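Local coordinates for ribose-phosphate pyrophosphokinase (PDB 4TWB), which transfers the pyrophosphoryl group of ATP to the 1-hydroxyl of ribose 5-phosphate, making phosphoribosyl diphosphate (PRPP) with magnesium as cofactor, at residues A[8-13]-A[53-57]. Residues are numbered along the deposited sequence; the frame is centred on the assembly and turned at random.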
ATOM      1  N   ALA A   8     -11.987  -0.203  -5.958  1.00 38.84           N
ATOM      2  CA  ALA A   8     -11.798   1.057  -6.681  1.00 39.75           C
ATOM      3  C   ALA A   8     -12.100   0.909  -8.174  1.00 42.90           C
ATOM      4  O   ALA A   8     -11.219   0.705  -9.007  1.00 42.20           O
ATOM      5  CB  ALA A   8     -10.389   1.602  -6.462  1.00 36.39           C
ATOM      6  N   THR A   9     -13.379   0.989  -8.492  1.00 41.35           N
ATOM      7  CA  THR A   9     -13.851   1.032  -9.855  1.00 39.20           C
ATOM      8  C   THR A   9     -14.505   2.391  -9.866  1.00 58.87           C
ATOM      9  O   THR A   9     -14.977   2.851  -8.818  1.00 82.16           O
ATOM     10  CB  THR A   9     -14.933  -0.016 -10.077  1.00 43.57           C
ATOM     11  OG1 THR A   9     -16.169   0.452  -9.520  1.00 48.49           O
ATOM     12  CG2 THR A   9     -14.549  -1.314  -9.407  1.00 30.94           C
ATOM     13  N   ASN A  10     -14.533   3.075 -11.002  1.00 39.99           N
ATOM     14  CA  ASN A  10     -15.186   4.384 -10.974  1.00 44.29           C
ATOM     15  C   ASN A  10     -16.470   4.348 -11.775  1.00 53.03           C
ATOM     16  O   ASN A  10     -16.772   5.246 -12.554  1.00 58.49           O
ATOM     17  CB  ASN A  10     -14.242   5.488 -11.437  1.00 57.51           C
ATOM     18  CG  ASN A  10     -13.122   5.741 -10.448  1.00 54.80           C
ATOM     19  OD1 ASN A  10     -13.331   6.346  -9.392  1.00 41.02           O
ATOM     20  ND2 ASN A  10     -11.919   5.283 -10.790  1.00 46.53           N
ATOM     21  N   GLY A  11     -17.223   3.278 -11.562  1.00 57.65           N
ATOM     22  CA  GLY A  11     -18.416   3.009 -12.331  1.00 41.91           C
ATOM     23  C   GLY A  11     -18.065   2.105 -13.490  1.00 43.32           C
ATOM     24  O   GLY A  11     -18.945   1.575 -14.164  1.00 54.12           O
ATOM     25  N   ILE A  12     -16.771   1.924 -13.718  1.00 34.93           N
ATOM     26  CA  ILE A  12     -16.319   1.191 -14.892  1.00 41.07           C
ATOM     27  C   ILE A  12     -16.774  -0.266 -14.892  1.00 47.78           C
ATOM     28  O   ILE A  12     -17.118  -0.810 -15.946  1.00 48.77           O
ATOM     29  CB  ILE A  12     -14.792   1.256 -15.062  1.00 35.46           C
ATOM     30  CG1 ILE A  12     -14.362   2.664 -15.449  1.00 25.08           C
ATOM     31  CG2 ILE A  12     -14.336   0.284 -16.129  1.00 22.10           C
ATOM     32  CD1 ILE A  12     -12.871   2.806 -15.620  1.00 28.94           C
ATOM     33  N   ASP A  13     -16.778  -0.893 -13.717  1.00 41.42           N
ATOM     34  CA  ASP A  13     -17.248  -2.272 -13.597  1.00 46.68           C
ATOM     35  C   ASP A  13     -18.732  -2.385 -13.980  1.00 48.87           C
ATOM     36  O   ASP A  13     -19.130  -3.300 -14.698  1.00 42.94           O
ATOM     37  CB  ASP A  13     -17.001  -2.814 -12.179  1.00 38.60           C
ATOM     38  CG  ASP A  13     -17.706  -1.992 -11.098  1.00 54.81           C
ATOM     39  OD1 ASP A  13     -17.867  -0.754 -11.266  1.00 59.08           O
ATOM     40  OD2 ASP A  13     -18.095  -2.588 -10.070  1.00 43.58           O
ATOM     41  N   VAL A  53     -11.973  -5.433 -12.282  1.00 28.14           N
ATOM     42  CA  VAL A  53     -11.785  -4.002 -12.407  1.00 29.82           C
ATOM     43  C   VAL A  53     -11.273  -3.395 -11.099  1.00 35.56           C
ATOM     44  O   VAL A  53     -12.001  -3.342 -10.111  1.00 34.98           O
ATOM     45  CB  VAL A  53     -13.088  -3.312 -12.792  1.00 36.26           C
ATOM     46  CG1 VAL A  53     -12.887  -1.794 -12.818  1.00 32.39           C
ATOM     47  CG2 VAL A  53     -13.565  -3.820 -14.146  1.00 29.08           C
ATOM     48  N   GLN A  54     -10.013  -2.962 -11.108  1.00 27.64           N
ATOM     49  CA  GLN A  54      -9.381  -2.289  -9.972  1.00 35.14           C
ATOM     50  C   GLN A  54      -8.501  -1.175 -10.491  1.00 33.57           C
ATOM     51  O   GLN A  54      -7.475  -1.441 -11.102  1.00 31.74           O
ATOM     52  CB  GLN A  54      -8.477  -3.244  -9.179  1.00 29.88           C
ATOM     53  CG  GLN A  54      -9.013  -3.659  -7.833  1.00 42.73           C
ATOM     54  CD  GLN A  54      -9.162  -2.506  -6.865  1.00 37.68           C
ATOM     55  OE1 GLN A  54     -10.259  -2.002  -6.658  1.00 47.82           O
ATOM     56  NE2 GLN A  54      -8.066  -2.088  -6.268  1.00 33.12           N
ATOM     57  N   THR A  55      -8.878   0.071 -10.251  1.00 34.39           N
ATOM     58  CA  THR A  55      -7.984   1.157 -10.603  1.00 39.85           C
ATOM     59  C   THR A  55      -7.097   1.405  -9.406  1.00 36.34           C
ATOM     60  O   THR A  55      -7.434   1.002  -8.303  1.00 37.93           O
ATOM     61  CB  THR A  55      -8.733   2.437 -10.985  1.00 33.81           C
ATOM     62  OG1 THR A  55      -7.844   3.309 -11.690  1.00 40.42           O
ATOM     63  CG2 THR A  55      -9.247   3.145  -9.762  1.00 29.65           C
ATOM     64  N   THR A  56      -5.959   2.052  -9.618  1.00 33.38           N
ATOM     65  CA  THR A  56      -5.026   2.271  -8.526  1.00 30.86           C
ATOM     66  C   THR A  56      -4.696   3.742  -8.317  1.00 35.49           C
ATOM     67  O   THR A  56      -3.565   4.084  -7.974  1.00 36.25           O
ATOM     68  CB  THR A  56      -3.736   1.428  -8.681  1.00 32.90           C
ATOM     69  OG1 THR A  56      -3.020   1.840  -9.850  1.00 31.94           O
ATOM     70  CG2 THR A  56      -4.080  -0.054  -8.792  1.00 25.85           C
ATOM     71  N   ASP A  57      -5.692   4.607  -8.508  1.00 34.09           N
ATOM     72  CA  ASP A  57      -5.572   6.016  -8.124  1.00 35.56           C
ATOM     73  C   ASP A  57      -5.436   6.179  -6.599  1.00 43.76           C
ATOM     74  O   ASP A  57      -5.441   5.192  -5.865  1.00 41.71           O
ATOM     75  CB  ASP A  57      -6.750   6.845  -8.659  1.00 29.47           C
ATOM     76  CG  ASP A  57      -8.093   6.381  -8.133  1.00 42.16           C
ATOM     77  OD1 ASP A  57      -9.038   7.201  -8.106  1.00 75.91           O
ATOM     78  OD2 ASP A  57      -8.217   5.204  -7.750  1.00 45.35           O
TER
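A8 of the loop leading into helix 12-20 runs beside Q54 and T55, just past the end of strand 49-53, and T55 N donates to A8 O (2.7 Å) in an almost straight bond, 174° at the hydrogen. The other backbone polar atom of A8 is met by a side chain: the Q54 chain leaves its backbone away from segment 8-13, turns back about its CB-CG bond (chi2 -64°) and brings OE1 within 2.6 Å of A8 N, which lies in the plane of the amide carbonyl, though the bond is clearly bent at the hydrogen. The same oxygen accepts a hydrogen bond from S7 OG. Glutamine suits the place because its reach lets a carbonyl stand in for a backbone acceptor; an alanine here would probably leave A8 N, in a buried residue, without this partner, and S7 OG without its acceptor. The small A8 methyl fits against T55 O, at 3.5 Å from CB. Threonine serves at 55 by pairing a methyl, CG2, that lies against A8 O and crosswise to N10 ND2 (3.6 Å) with a hydroxyl bonded to T270 O and Y88 N. Branched V53 packs against the start of helix 12-20: CG1, anti to the backbone N (chi1 176°), meets T9 CG2 crosswise at 3.8 Å and I12 CG2 more loosely, and CG2 lies by D13 CA and CB. T9 OG1 bonds D13 OD1 from above the carboxylate plane (2.7 Å), tying the loop to the first helical turn. Neighbouring parallel strands 2-5 and 49-53 thus have their C-terminal loops joined, an arrangement characteristic of the alpha/beta, PRTase-like N-terminal domain of this family.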